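Local structure of putative oxidoreductase (Thermus thermophilus, 2ISM) at residues 44-49 against 59-64; 65-70 against 108-113; 91-96 against 146-151; 122-127 against 170-175. The protein is a putative oxidoreductase of the beta-propeller class, built from six four-stranded blades and carrying a bound calcium ion. All coordinates share one frame; numbering follows the deposited sequence.

Contact 1: 44-49 against 59-64; sequences MLIAER and GRLSTY
L45 and Y64 mark the closest approach of the two backbones, with their CA atoms 7.6 Å apart. Strand 52-57 lies between strand 44-48 and strand 60-66 in the same antiparallel sheet, and the chain turns a corner at Y64. At this corner, with CG anti to the backbone N (chi1 -179°), the Y64 ring turns one face to L45. The CD2 methyl of L45 sits over that face in a CH-pi contact, 3.9 Å from the centroid of the Y64 ring and 21° off its normal. It lies toward the rim on the CB side, where L45 CD2 is 3.7 Å from Y64 CG. The hydroxyl points past L45 and is hydrogen-bonded to H112 ND1. A second, looser touch joins I46 CD1 and L61 CD2 at 4.3 Å. L45 is also packed on L80 and L82 of the next sheet, while L61 leans on R54 and F56. The two segments therefore meet through methyl groups and a ring face alone. Dispersion and burial of apolar surface are what this contact contributes; strand 52-57 ties the two strands into one sheet. The polar end of the buried tyrosine is satisfied outside the contact.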
loop_
_atom_site.group_PDB
_atom_site.type_symbol
_atom_site.label_atom_id
_atom_site.label_comp_id
_atom_site.label_asym_id
_atom_site.label_seq_id
_atom_site.Cartn_x
_atom_site.Cartn_y
_atom_site.Cartn_z
ATOM N N MET B 44 0.737 -0.210 -21.256
ATOM C CA MET B 44 -0.575 -0.071 -20.642
ATOM C C MET B 44 -1.652 0.117 -21.705
ATOM O O MET B 44 -1.530 0.988 -22.567
ATOM C CB MET B 44 -0.569 1.132 -19.701
ATOM C CG MET B 44 -1.815 1.301 -18.861
ATOM S SD MET B 44 -1.698 2.790 -17.839
ATOM C CE MET B 44 -0.108 2.531 -17.074
ATOM N N LEU B 45 -2.697 -0.707 -21.651
ATOM C CA LEU B 45 -3.795 -0.588 -22.600
ATOM C C LEU B 45 -4.893 0.249 -21.949
ATOM O O LEU B 45 -5.215 0.077 -20.772
ATOM C CB LEU B 45 -4.333 -1.970 -22.985
ATOM C CG LEU B 45 -3.351 -2.893 -23.712
ATOM C CD1 LEU B 45 -4.026 -4.225 -24.026
ATOM C CD2 LEU B 45 -2.880 -2.223 -24.999
ATOM N N ILE B 46 -5.459 1.163 -22.721
ATOM C CA ILE B 46 -6.498 2.050 -22.226
ATOM C C ILE B 46 -7.695 1.986 -23.160
ATOM O O ILE B 46 -7.568 2.277 -24.346
ATOM C CB ILE B 46 -6.010 3.513 -22.206
ATOM C CG1 ILE B 46 -4.665 3.612 -21.487
ATOM C CG2 ILE B 46 -7.053 4.396 -21.533
ATOM C CD1 ILE B 46 -3.969 4.962 -21.677
ATOM N N ALA B 47 -8.851 1.605 -22.629
ATOM C CA ALA B 47 -10.056 1.535 -23.445
ATOM C C ALA B 47 -10.802 2.865 -23.398
ATOM O O ALA B 47 -11.214 3.309 -22.328
ATOM C CB ALA B 47 -10.963 0.408 -22.948
ATOM N N GLU B 48 -10.959 3.503 -24.557
ATOM C CA GLU B 48 -11.690 4.767 -24.653
ATOM C C GLU B 48 -13.089 4.413 -25.147
ATOM O O GLU B 48 -13.237 3.720 -26.149
ATOM C CB GLU B 48 -11.014 5.712 -25.644
ATOM C CG GLU B 48 -9.741 6.361 -25.121
ATOM C CD GLU B 48 -9.144 7.322 -26.130
ATOM O OE1 GLU B 48 -8.587 6.846 -27.137
ATOM O OE2 GLU B 48 -9.249 8.551 -25.927
ATOM N N ARG B 49 -14.110 4.898 -24.452
ATOM C CA ARG B 49 -15.487 4.571 -24.804
ATOM C C ARG B 49 -15.892 4.744 -26.271
ATOM O O ARG B 49 -16.739 3.997 -26.770
ATOM C CB ARG B 49 -16.453 5.337 -23.897
ATOM C CG ARG B 49 -17.848 4.713 -23.842
ATOM C CD ARG B 49 -18.710 5.366 -22.778
ATOM N NE ARG B 49 -18.951 6.780 -23.053
ATOM C CZ ARG B 49 -19.684 7.574 -22.278
ATOM N NH1 ARG B 49 -20.246 7.097 -21.174
ATOM N NH2 ARG B 49 -19.871 8.842 -22.619
ATOM N N GLY B 59 6.285 6.730 -22.694
ATOM C CA GLY B 59 5.844 8.092 -22.933
ATOM C C GLY B 59 5.126 8.371 -24.241
ATOM O O GLY B 59 4.905 9.537 -24.579
ATOM N N ARG B 60 4.752 7.327 -24.978
ATOM C CA ARG B 60 4.054 7.530 -26.245
ATOM C C ARG B 60 2.694 6.846 -26.304
ATOM O O ARG B 60 2.537 5.705 -25.865
ATOM C CB ARG B 60 4.917 7.052 -27.418
ATOM C CG ARG B 60 4.298 7.339 -28.789
ATOM C CD ARG B 60 5.358 7.757 -29.799
ATOM N NE ARG B 60 6.117 6.631 -30.330
ATOM C CZ ARG B 60 7.389 6.701 -30.708
ATOM N NH1 ARG B 60 8.056 7.844 -30.608
ATOM N NH2 ARG B 60 7.993 5.628 -31.194
ATOM N N LEU B 61 1.712 7.559 -26.849
ATOM C CA LEU B 61 0.363 7.034 -26.993
ATOM C C LEU B 61 0.139 6.604 -28.431
ATOM O O LEU B 61 0.373 7.378 -29.360
ATOM C CB LEU B 61 -0.681 8.097 -26.642
ATOM C CG LEU B 61 -1.433 8.031 -25.315
ATOM C CD1 LEU B 61 -2.576 9.048 -25.356
ATOM C CD2 LEU B 61 -1.982 6.628 -25.083
ATOM N N SER B 62 -0.320 5.373 -28.613
ATOM C CA SER B 62 -0.592 4.857 -29.944
ATOM C C SER B 62 -1.929 4.133 -29.918
ATOM O O SER B 62 -2.531 3.968 -28.852
ATOM C CB SER B 62 0.510 3.893 -30.381
ATOM O OG SER B 62 0.546 2.743 -29.559
ATOM N N THR B 63 -2.400 3.715 -31.089
ATOM C CA THR B 63 -3.659 2.991 -31.171
ATOM C C THR B 63 -3.385 1.495 -31.278
ATOM O O THR B 63 -2.797 1.020 -32.253
ATOM C CB THR B 63 -4.494 3.449 -32.377
ATOM O OG1 THR B 63 -4.833 4.833 -32.219
ATOM C CG2 THR B 63 -5.776 2.629 -32.478
ATOM N N TYR B 64 -3.801 0.763 -30.253
ATOM C CA TYR B 64 -3.615 -0.680 -30.199
ATOM C C TYR B 64 -4.632 -1.338 -31.122
ATOM O O TYR B 64 -4.318 -2.281 -31.851
ATOM C CB TYR B 64 -3.821 -1.172 -28.766
ATOM C CG TYR B 64 -3.636 -2.658 -28.590
ATOM C CD1 TYR B 64 -2.364 -3.230 -28.580
ATOM C CD2 TYR B 64 -4.737 -3.497 -28.427
ATOM C CE1 TYR B 64 -2.195 -4.604 -28.411
ATOM C CE2 TYR B 64 -4.582 -4.866 -28.257
ATOM C CZ TYR B 64 -3.312 -5.415 -28.248
ATOM O OH TYR B 64 -3.162 -6.774 -28.071
#

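Contact 2: 65-70 against 108-113; sequences AELSVY and VRLRHL
L110 is the residue of 108-113 that meets both A65 and L67. Ahead of it, V108 also turns its CB toward 65-70, but it stays at the fringe and packs on L119 and R96. R109 faces elsewhere and forms salt bridges with D120 and E177. L110 then carries the contact with its two methyl groups. Its CG is anti to the carbonyl carbon (chi1 -56°), and the fork divides between two partners. L110 CD1 lies 3.7 Å from A65 CB. L110 CD2 meets L67 CD2 at 3.9 Å, and these two leucines reach toward each other tip to tip. Further on, H112 sets its ring edge-to-face with F86. All three touching residues are buried, and the interface between them is purely apolar. The end of the outermost strand of one four-stranded sheet, with the loop residue L67 just after it, is thus packed against the third strand of the next. Such apolar packing between the faces of successive blades is characteristic of a beta-propeller.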
loop_
_atom_site.group_PDB
_atom_site.type_symbol
_atom_site.label_atom_id
_atom_site.label_comp_id
_atom_site.label_asym_id
_atom_site.label_seq_id
_atom_site.Cartn_x
_atom_site.Cartn_y
_atom_site.Cartn_z
ATOM N N ALA B 65 -5.859 -0.831 -31.080
ATOM C CA ALA B 65 -6.928 -1.356 -31.913
ATOM C C ALA B 65 -8.090 -0.384 -31.976
ATOM O O ALA B 65 -8.286 0.446 -31.085
ATOM C CB ALA B 65 -7.410 -2.692 -31.367
ATOM N N GLU B 66 -8.855 -0.472 -33.052
ATOM C CA GLU B 66 -10.023 0.370 -33.194
ATOM C C GLU B 66 -11.181 -0.588 -33.413
ATOM O O GLU B 66 -11.117 -1.455 -34.285
ATOM C CB GLU B 66 -9.874 1.315 -34.385
ATOM C CG GLU B 66 -10.906 2.428 -34.399
ATOM C CD GLU B 66 -10.545 3.544 -35.356
ATOM O OE1 GLU B 66 -9.427 4.093 -35.235
ATOM O OE2 GLU B 66 -11.380 3.877 -36.226
ATOM N N LEU B 67 -12.225 -0.449 -32.604
ATOM C CA LEU B 67 -13.389 -1.316 -32.718
ATOM C C LEU B 67 -14.647 -0.504 -32.981
ATOM O O LEU B 67 -14.826 0.579 -32.427
ATOM C CB LEU B 67 -13.573 -2.128 -31.431
ATOM C CG LEU B 67 -12.437 -3.068 -31.017
ATOM C CD1 LEU B 67 -12.697 -3.602 -29.618
ATOM C CD2 LEU B 67 -12.328 -4.208 -32.011
ATOM N N SER B 68 -15.510 -1.029 -33.843
ATOM C CA SER B 68 -16.768 -0.370 -34.149
ATOM C C SER B 68 -17.651 -0.550 -32.924
ATOM O O SER B 68 -17.817 -1.664 -32.430
ATOM C CB SER B 68 -17.431 -1.027 -35.364
ATOM O OG SER B 68 -18.766 -0.574 -35.526
ATOM N N VAL B 69 -18.200 0.543 -32.414
ATOM C CA VAL B 69 -19.066 0.452 -31.251
ATOM C C VAL B 69 -20.214 1.434 -31.396
ATOM O O VAL B 69 -20.167 2.344 -32.230
ATOM C CB VAL B 69 -18.310 0.776 -29.932
ATOM C CG1 VAL B 69 -17.114 -0.155 -29.760
ATOM C CG2 VAL B 69 -17.864 2.225 -29.932
ATOM N N TYR B 70 -21.242 1.226 -30.582
ATOM C CA TYR B 70 -22.421 2.080 -30.555
ATOM C C TYR B 70 -22.181 3.034 -29.400
ATOM O O TYR B 70 -22.443 2.694 -28.245
ATOM C CB TYR B 70 -23.664 1.240 -30.260
ATOM C CG TYR B 70 -24.958 2.016 -30.258
ATOM C CD1 TYR B 70 -25.488 2.525 -31.444
ATOM C CD2 TYR B 70 -25.678 2.210 -29.077
ATOM C CE1 TYR B 70 -26.705 3.198 -31.459
ATOM C CE2 TYR B 70 -26.900 2.884 -29.080
ATOM C CZ TYR B 70 -27.406 3.372 -30.278
ATOM O OH TYR B 70 -28.624 4.007 -30.304
ATOM N N VAL B 108 -15.920 -9.484 -26.520
ATOM C CA VAL B 108 -15.146 -9.978 -27.643
ATOM C C VAL B 108 -13.726 -10.231 -27.169
ATOM O O VAL B 108 -13.355 -9.870 -26.053
ATOM C CB VAL B 108 -15.125 -8.968 -28.817
ATOM C CG1 VAL B 108 -16.529 -8.793 -29.371
ATOM C CG2 VAL B 108 -14.561 -7.627 -28.354
ATOM N N ARG B 109 -12.943 -10.862 -28.027
ATOM C CA ARG B 109 -11.565 -11.178 -27.724
ATOM C C ARG B 109 -10.720 -10.762 -28.927
ATOM O O ARG B 109 -11.104 -11.017 -30.066
ATOM C CB ARG B 109 -11.449 -12.686 -27.483
ATOM C CG ARG B 109 -10.109 -13.153 -27.005
ATOM C CD ARG B 109 -10.170 -14.603 -26.544
ATOM N NE ARG B 109 -10.071 -15.579 -27.626
ATOM C CZ ARG B 109 -9.933 -16.887 -27.422
ATOM N NH1 ARG B 109 -9.886 -17.356 -26.181
ATOM N NH2 ARG B 109 -9.830 -17.723 -28.448
ATOM N N LEU B 110 -9.587 -10.111 -28.674
ATOM C CA LEU B 110 -8.683 -9.688 -29.741
ATOM C C LEU B 110 -7.390 -10.491 -29.637
ATOM O O LEU B 110 -6.967 -10.853 -28.538
ATOM C CB LEU B 110 -8.327 -8.201 -29.617
ATOM C CG LEU B 110 -9.413 -7.125 -29.584
ATOM C CD1 LEU B 110 -8.760 -5.770 -29.824
ATOM C CD2 LEU B 110 -10.455 -7.392 -30.648
ATOM N N ARG B 111 -6.764 -10.768 -30.775
ATOM C CA ARG B 111 -5.500 -11.496 -30.771
ATOM C C ARG B 111 -4.373 -10.469 -30.669
ATOM O O ARG B 111 -4.292 -9.530 -31.465
ATOM C CB ARG B 111 -5.347 -12.338 -32.046
ATOM C CG ARG B 111 -3.952 -12.948 -32.217
ATOM C CD ARG B 111 -3.886 -13.869 -33.425
ATOM N NE ARG B 111 -4.482 -15.174 -33.152
ATOM C CZ ARG B 111 -3.910 -16.111 -32.403
ATOM N NH1 ARG B 111 -2.723 -15.892 -31.854
ATOM N NH2 ARG B 111 -4.528 -17.267 -32.199
ATOM N N HIS B 112 -3.515 -10.651 -29.670
ATOM C CA HIS B 112 -2.389 -9.755 -29.419
ATOM C C HIS B 112 -1.260 -9.992 -30.414
ATOM O O HIS B 112 -0.787 -11.116 -30.564
ATOM C CB HIS B 112 -1.879 -9.976 -27.993
ATOM C CG HIS B 112 -0.696 -9.135 -27.628
ATOM N ND1 HIS B 112 -0.766 -7.766 -27.488
ATOM C CD2 HIS B 112 0.587 -9.475 -27.355
ATOM C CE1 HIS B 112 0.421 -7.300 -27.142
ATOM N NE2 HIS B 112 1.258 -8.315 -27.054
ATOM N N LEU B 113 -0.827 -8.927 -31.084
ATOM C CA LEU B 113 0.248 -9.025 -32.070
ATOM C C LEU B 113 1.451 -8.181 -31.678
ATOM O O LEU B 113 2.311 -7.889 -32.509
ATOM C CB LEU B 113 -0.256 -8.587 -33.449
ATOM C CG LEU B 113 -1.424 -9.392 -34.033
ATOM C CD1 LEU B 113 -1.894 -8.757 -35.339
ATOM C CD2 LEU B 113 -0.988 -10.834 -34.257
#

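Contact 3: 91-96 against 146-151; sequences YVYAYR and GMLYVT
Apolar packing joins Y93 and Y95 to L148 and V150. Strands 92-96 and 148-151 run nearly parallel, at 16° to each other, with their axes 9.8 Å apart. L148 CD2 meets Y93 CD1 at 4.0 Å, with the two side chains crossing at a slant. V150 CG1 lies in the plane of the Y95 ring, at its edge, 3.5 Å from Y95 CE1. The tyrosines share a face of the strand but send their rings different ways: CG of Y95 is anti to the backbone N (chi1 -176°), whereas CG of Y93 lies beside it (chi1 -69°). One polar atom joins this packing, as T151 O comes within 3.6 Å of Y95 CE1. Hydrogen bonds are made outside the pair: Y93 OH with P176 O and R109 NH1, and T151 OG1 with P204 O and R139 N. Among the rings, Y93 stands edge-to-face with F142. The second strands of two neighbouring sheets are thus packed face to face, the blade-to-blade arrangement of a beta-propeller.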
loop_
_atom_site.group_PDB
_atom_site.type_symbol
_atom_site.label_atom_id
_atom_site.label_comp_id
_atom_site.label_asym_id
_atom_site.label_seq_id
_atom_site.Cartn_x
_atom_site.Cartn_y
_atom_site.Cartn_z
ATOM N N TYR B 91 -4.426 -12.893 -25.922
ATOM C CA TYR B 91 -5.828 -12.533 -26.029
ATOM C C TYR B 91 -6.134 -11.374 -25.088
ATOM O O TYR B 91 -5.742 -11.375 -23.921
ATOM C CB TYR B 91 -6.866 -13.642 -25.846
ATOM C CG TYR B 91 -6.708 -14.766 -26.849
ATOM C CD1 TYR B 91 -6.974 -14.557 -28.203
ATOM C CD2 TYR B 91 -6.257 -16.026 -26.451
ATOM C CE1 TYR B 91 -6.795 -15.576 -29.138
ATOM C CE2 TYR B 91 -6.073 -17.054 -27.380
ATOM C CZ TYR B 91 -6.343 -16.820 -28.720
ATOM O OH TYR B 91 -6.152 -17.821 -29.644
ATOM N N VAL B 92 -6.832 -10.380 -25.626
ATOM C CA VAL B 92 -7.254 -9.209 -24.872
ATOM C C VAL B 92 -8.779 -9.222 -24.953
ATOM O O VAL B 92 -9.351 -9.271 -26.047
ATOM C CB VAL B 92 -6.729 -7.893 -25.499
ATOM C CG1 VAL B 92 -7.298 -6.694 -24.747
ATOM C CG2 VAL B 92 -5.205 -7.861 -25.451
ATOM N N TYR B 93 -9.437 -9.196 -23.799
ATOM C CA TYR B 93 -10.893 -9.219 -23.774
ATOM C C TYR B 93 -11.445 -7.813 -23.651
ATOM O O TYR B 93 -10.850 -6.955 -23.000
ATOM C CB TYR B 93 -11.389 -10.087 -22.615
ATOM C CG TYR B 93 -11.096 -11.561 -22.820
ATOM C CD1 TYR B 93 -12.118 -12.460 -23.136
ATOM C CD2 TYR B 93 -9.793 -12.050 -22.726
ATOM C CE1 TYR B 93 -11.853 -13.804 -23.350
ATOM C CE2 TYR B 93 -9.512 -13.399 -22.942
ATOM C CZ TYR B 93 -10.547 -14.268 -23.254
ATOM O OH TYR B 93 -10.274 -15.600 -23.482
ATOM N N ALA B 94 -12.580 -7.578 -24.295
ATOM C CA ALA B 94 -13.212 -6.269 -24.252
ATOM C C ALA B 94 -14.719 -6.415 -24.293
ATOM O O ALA B 94 -15.244 -7.311 -24.956
ATOM C CB ALA B 94 -12.738 -5.422 -25.428
ATOM N N TYR B 95 -15.401 -5.531 -23.568
ATOM C CA TYR B 95 -16.861 -5.502 -23.502
ATOM C C TYR B 95 -17.278 -4.315 -24.361
ATOM O O TYR B 95 -16.792 -3.207 -24.145
ATOM C CB TYR B 95 -17.311 -5.265 -22.054
ATOM C CG TYR B 95 -18.812 -5.314 -21.817
ATOM C CD1 TYR B 95 -19.384 -6.358 -21.087
ATOM C CD2 TYR B 95 -19.651 -4.301 -22.284
ATOM C CE1 TYR B 95 -20.757 -6.393 -20.822
ATOM C CE2 TYR B 95 -21.033 -4.327 -22.030
ATOM C CZ TYR B 95 -21.575 -5.375 -21.297
ATOM O OH TYR B 95 -22.924 -5.413 -21.024
ATOM N N ARG B 96 -18.165 -4.531 -25.331
ATOM C CA ARG B 96 -18.593 -3.420 -26.179
ATOM C C ARG B 96 -20.053 -3.487 -26.611
ATOM O O ARG B 96 -20.651 -4.565 -26.685
ATOM C CB ARG B 96 -17.728 -3.345 -27.450
ATOM C CG ARG B 96 -17.958 -4.514 -28.410
ATOM C CD ARG B 96 -17.398 -4.236 -29.800
ATOM N NE ARG B 96 -17.531 -5.401 -30.672
ATOM C CZ ARG B 96 -17.180 -5.428 -31.955
ATOM N NH1 ARG B 96 -16.672 -4.346 -32.532
ATOM N NH2 ARG B 96 -17.321 -6.547 -32.657
ATOM N N GLY B 146 -9.528 -17.645 -11.973
ATOM C CA GLY B 146 -9.199 -17.693 -13.387
ATOM C C GLY B 146 -10.396 -17.577 -14.316
ATOM O O GLY B 146 -10.265 -17.751 -15.529
ATOM N N MET B 147 -11.566 -17.281 -13.759
ATOM C CA MET B 147 -12.774 -17.161 -14.566
ATOM C C MET B 147 -13.064 -15.715 -14.942
ATOM O O MET B 147 -12.630 -14.787 -14.261
ATOM C CB MET B 147 -13.968 -17.756 -13.814
ATOM C CG MET B 147 -13.749 -19.214 -13.417
ATOM S SD MET B 147 -13.508 -20.283 -14.861
ATOM C CE MET B 147 -14.680 -21.497 -14.570
ATOM N N LEU B 148 -13.806 -15.535 -16.029
ATOM C CA LEU B 148 -14.157 -14.202 -16.510
ATOM C C LEU B 148 -15.479 -13.710 -15.930
ATOM O O LEU B 148 -16.528 -14.310 -16.155
ATOM C CB LEU B 148 -14.246 -14.204 -18.039
ATOM C CG LEU B 148 -14.725 -12.894 -18.678
ATOM C CD1 LEU B 148 -13.783 -11.763 -18.308
ATOM C CD2 LEU B 148 -14.799 -13.058 -20.191
ATOM N N TYR B 149 -15.418 -12.611 -15.185
ATOM C CA TYR B 149 -16.604 -12.022 -14.579
ATOM C C TYR B 149 -17.031 -10.826 -15.417
ATOM O O TYR B 149 -16.195 -10.019 -15.826
ATOM C CB TYR B 149 -16.302 -11.590 -13.142
ATOM C CG TYR B 149 -16.129 -12.753 -12.191
ATOM C CD1 TYR B 149 -17.104 -13.047 -11.240
ATOM C CD2 TYR B 149 -14.992 -13.562 -12.244
ATOM C CE1 TYR B 149 -16.952 -14.120 -10.356
ATOM C CE2 TYR B 149 -14.828 -14.637 -11.366
ATOM C CZ TYR B 149 -15.811 -14.907 -10.423
ATOM O OH TYR B 149 -15.656 -15.952 -9.534
ATOM N N VAL B 150 -18.337 -10.716 -15.651
ATOM C CA VAL B 150 -18.899 -9.648 -16.484
ATOM C C VAL B 150 -20.106 -8.983 -15.833
ATOM O O VAL B 150 -21.044 -9.673 -15.439
ATOM C CB VAL B 150 -19.376 -10.231 -17.835
ATOM C CG1 VAL B 150 -19.804 -9.110 -18.774
ATOM C CG2 VAL B 150 -18.270 -11.090 -18.449
ATOM N N THR B 151 -20.098 -7.653 -15.722
ATOM C CA THR B 151 -21.247 -6.966 -15.144
ATOM C C THR B 151 -22.113 -6.454 -16.292
ATOM O O THR B 151 -21.595 -6.063 -17.338
ATOM C CB THR B 151 -20.840 -5.766 -14.235
ATOM O OG1 THR B 151 -20.319 -4.696 -15.032
ATOM C CG2 THR B 151 -19.789 -6.193 -13.222
#

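Contact 4: 122-127 against 170-175; sequences VVLDGI and KILRLT
No ring or other flat group takes part where L124 meets L172 and L174. The flat group fixed beside this contact is the carboxylate of D125, on the opposite side of the chain from the L124 side chain. G126 N donates to D125 OD1 over 2.8 Å, approaching from above the carboxylate plane, 40° out of it. The bond is bent, with 131° at the hydrogen. D125 OD1 is also in a salt bridge with R104 NE.

The contact itself rests on leucine methyl groups. L124 CD2 touches L172 CD1 at 3.6 Å and L174 CD1 at 4.0 Å. L124 crosses both at about a right angle. L172 and L174 are two residues apart on one face of strand 170-174, and the one methyl group spans them. The CG of L124 is anti to the backbone N (chi1 173°), which extends the branch toward them. V123 and L124 both face V107 in a classic beta bulge. The bulge lies in the outermost strand of one propeller blade, and strand 170-174 is the third strand of the next.

V123 turns its CB the same way and packs on Y93, while I127 reaches Y95 and T152. R173, between the two leucines of its strand, forms a salt bridge with D145.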
loop_
_atom_site.group_PDB
_atom_site.type_symbol
_atom_site.label_atom_id
_atom_site.label_comp_id
_atom_site.label_asym_id
_atom_site.label_seq_id
_atom_site.Cartn_x
_atom_site.Cartn_y
_atom_site.Cartn_z
ATOM N N VAL B 122 -16.141 -13.282 -31.022
ATOM C CA VAL B 122 -17.064 -12.881 -29.974
ATOM C C VAL B 122 -17.052 -14.005 -28.943
ATOM O O VAL B 122 -17.130 -15.182 -29.299
ATOM C CB VAL B 122 -18.494 -12.695 -30.526
ATOM C CG1 VAL B 122 -19.440 -12.298 -29.406
ATOM C CG2 VAL B 122 -18.490 -11.632 -31.613
ATOM N N VAL B 123 -16.926 -13.636 -27.674
ATOM C CA VAL B 123 -16.880 -14.594 -26.572
ATOM C C VAL B 123 -18.275 -14.862 -26.009
ATOM O O VAL B 123 -18.608 -15.998 -25.664
ATOM C CB VAL B 123 -15.952 -14.070 -25.457
ATOM C CG1 VAL B 123 -15.948 -15.018 -24.276
ATOM C CG2 VAL B 123 -14.542 -13.909 -26.010
ATOM N N LEU B 124 -19.078 -13.807 -25.907
ATOM C CA LEU B 124 -20.453 -13.903 -25.427
ATOM C C LEU B 124 -21.217 -12.785 -26.123
ATOM O O LEU B 124 -20.850 -11.615 -26.016
ATOM C CB LEU B 124 -20.545 -13.718 -23.906
ATOM C CG LEU B 124 -21.990 -13.654 -23.383
ATOM C CD1 LEU B 124 -22.736 -14.920 -23.792
ATOM C CD2 LEU B 124 -22.008 -13.497 -21.867
ATOM N N ASP B 125 -22.275 -13.151 -26.837
ATOM C CA ASP B 125 -23.074 -12.181 -27.574
ATOM C C ASP B 125 -24.507 -12.125 -27.041
ATOM O O ASP B 125 -24.966 -13.050 -26.370
ATOM C CB ASP B 125 -23.092 -12.576 -29.063
ATOM C CG ASP B 125 -23.311 -11.391 -29.985
ATOM O OD1 ASP B 125 -23.501 -10.268 -29.475
ATOM O OD2 ASP B 125 -23.290 -11.585 -31.224
ATOM N N GLY B 126 -25.209 -11.030 -27.329
ATOM C CA GLY B 126 -26.597 -10.933 -26.907
ATOM C C GLY B 126 -26.925 -10.302 -25.569
ATOM O O GLY B 126 -28.049 -10.433 -25.091
ATOM N N ILE B 127 -25.961 -9.638 -24.945
ATOM C CA ILE B 127 -26.246 -8.984 -23.674
ATOM C C ILE B 127 -27.142 -7.799 -24.033
ATOM O O ILE B 127 -26.904 -7.111 -25.028
ATOM C CB ILE B 127 -24.957 -8.475 -23.000
ATOM C CG1 ILE B 127 -24.032 -9.657 -22.699
ATOM C CG2 ILE B 127 -25.308 -7.726 -21.718
ATOM C CD1 ILE B 127 -22.656 -9.248 -22.208
ATOM N N LYS B 170 -27.135 -8.380 -14.302
ATOM C CA LYS B 170 -26.449 -9.526 -13.722
ATOM C C LYS B 170 -24.947 -9.353 -13.622
ATOM O O LYS B 170 -24.373 -8.364 -14.073
ATOM C CB LYS B 170 -26.658 -10.761 -14.612
ATOM C CG LYS B 170 -28.093 -11.083 -15.018
ATOM C CD LYS B 170 -28.904 -11.628 -13.853
ATOM C CE LYS B 170 -30.209 -12.245 -14.341
ATOM N NZ LYS B 170 -31.080 -11.257 -15.044
ATOM N N ILE B 171 -24.329 -10.346 -12.993
ATOM C CA ILE B 171 -22.885 -10.456 -12.941
ATOM C C ILE B 171 -22.770 -11.874 -13.487
ATOM O O ILE B 171 -23.369 -12.811 -12.946
ATOM C CB ILE B 171 -22.287 -10.384 -11.521
ATOM C CG1 ILE B 171 -22.306 -8.935 -11.025
ATOM C CG2 ILE B 171 -20.836 -10.874 -11.552
ATOM C CD1 ILE B 171 -21.653 -8.739 -9.658
ATOM N N LEU B 172 -22.047 -12.022 -14.590
ATOM C CA LEU B 172 -21.885 -13.319 -15.220
ATOM C C LEU B 172 -20.500 -13.869 -14.941
ATOM O O LEU B 172 -19.574 -13.111 -14.659
ATOM C CB LEU B 172 -22.078 -13.182 -16.737
ATOM C CG LEU B 172 -23.259 -12.313 -17.200
ATOM C CD1 LEU B 172 -23.201 -12.125 -18.713
ATOM C CD2 LEU B 172 -24.569 -12.957 -16.787
ATOM N N ARG B 173 -20.361 -15.191 -15.012
ATOM C CA ARG B 173 -19.063 -15.822 -14.807
ATOM C C ARG B 173 -18.865 -16.881 -15.884
ATOM O O ARG B 173 -19.660 -17.812 -16.014
ATOM C CB ARG B 173 -18.955 -16.466 -13.427
ATOM C CG ARG B 173 -17.528 -16.894 -13.118
ATOM C CD ARG B 173 -17.405 -17.542 -11.758
ATOM N NE ARG B 173 -18.115 -18.809 -11.708
ATOM C CZ ARG B 173 -17.748 -19.834 -10.948
ATOM N NH1 ARG B 173 -16.677 -19.735 -10.179
ATOM N NH2 ARG B 173 -18.455 -20.955 -10.956
ATOM N N LEU B 174 -17.797 -16.725 -16.654
ATOM C CA LEU B 174 -17.508 -17.626 -17.757
ATOM C C LEU B 174 -16.080 -18.154 -17.700
ATOM O O LEU B 174 -15.256 -17.659 -16.940
ATOM C CB LEU B 174 -17.671 -16.865 -19.072
ATOM C CG LEU B 174 -18.806 -15.849 -19.226
ATOM C CD1 LEU B 174 -18.569 -15.030 -20.492
ATOM C CD2 LEU B 174 -20.150 -16.560 -19.286
ATOM N N THR B 175 -15.791 -19.161 -18.516
ATOM C CA THR B 175 -14.434 -19.677 -18.594
ATOM C C THR B 175 -13.829 -18.700 -19.599
ATOM O O THR B 175 -14.562 -17.967 -20.270
ATOM C CB THR B 175 -14.377 -21.085 -19.205
ATOM O OG1 THR B 175 -14.833 -21.029 -20.564
ATOM C CG2 THR B 175 -15.242 -22.054 -18.409
#

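In the fold
All four contacts are largely buried, but they differ in depth. The centre of contact 3 is about 10 Å from the centre of the chain, and that of contact 4 about 14 Å. Those of contacts 1 and 2 lie about 18 Å from it, and contact 1 has a partly exposed edge at L61. Contact 1 stays within one blade. Contact 2 joins that blade to the next, and both use strand 60-66. Contacts 3 and 4 join the second blade to a third. Their strands 148-151 and 170-174 are neighbours, with L172 N probably hydrogen-bonded to V150 O. Aromatic rings enter contacts 1 and 3, whereas contacts 2 and 4 are aliphatic.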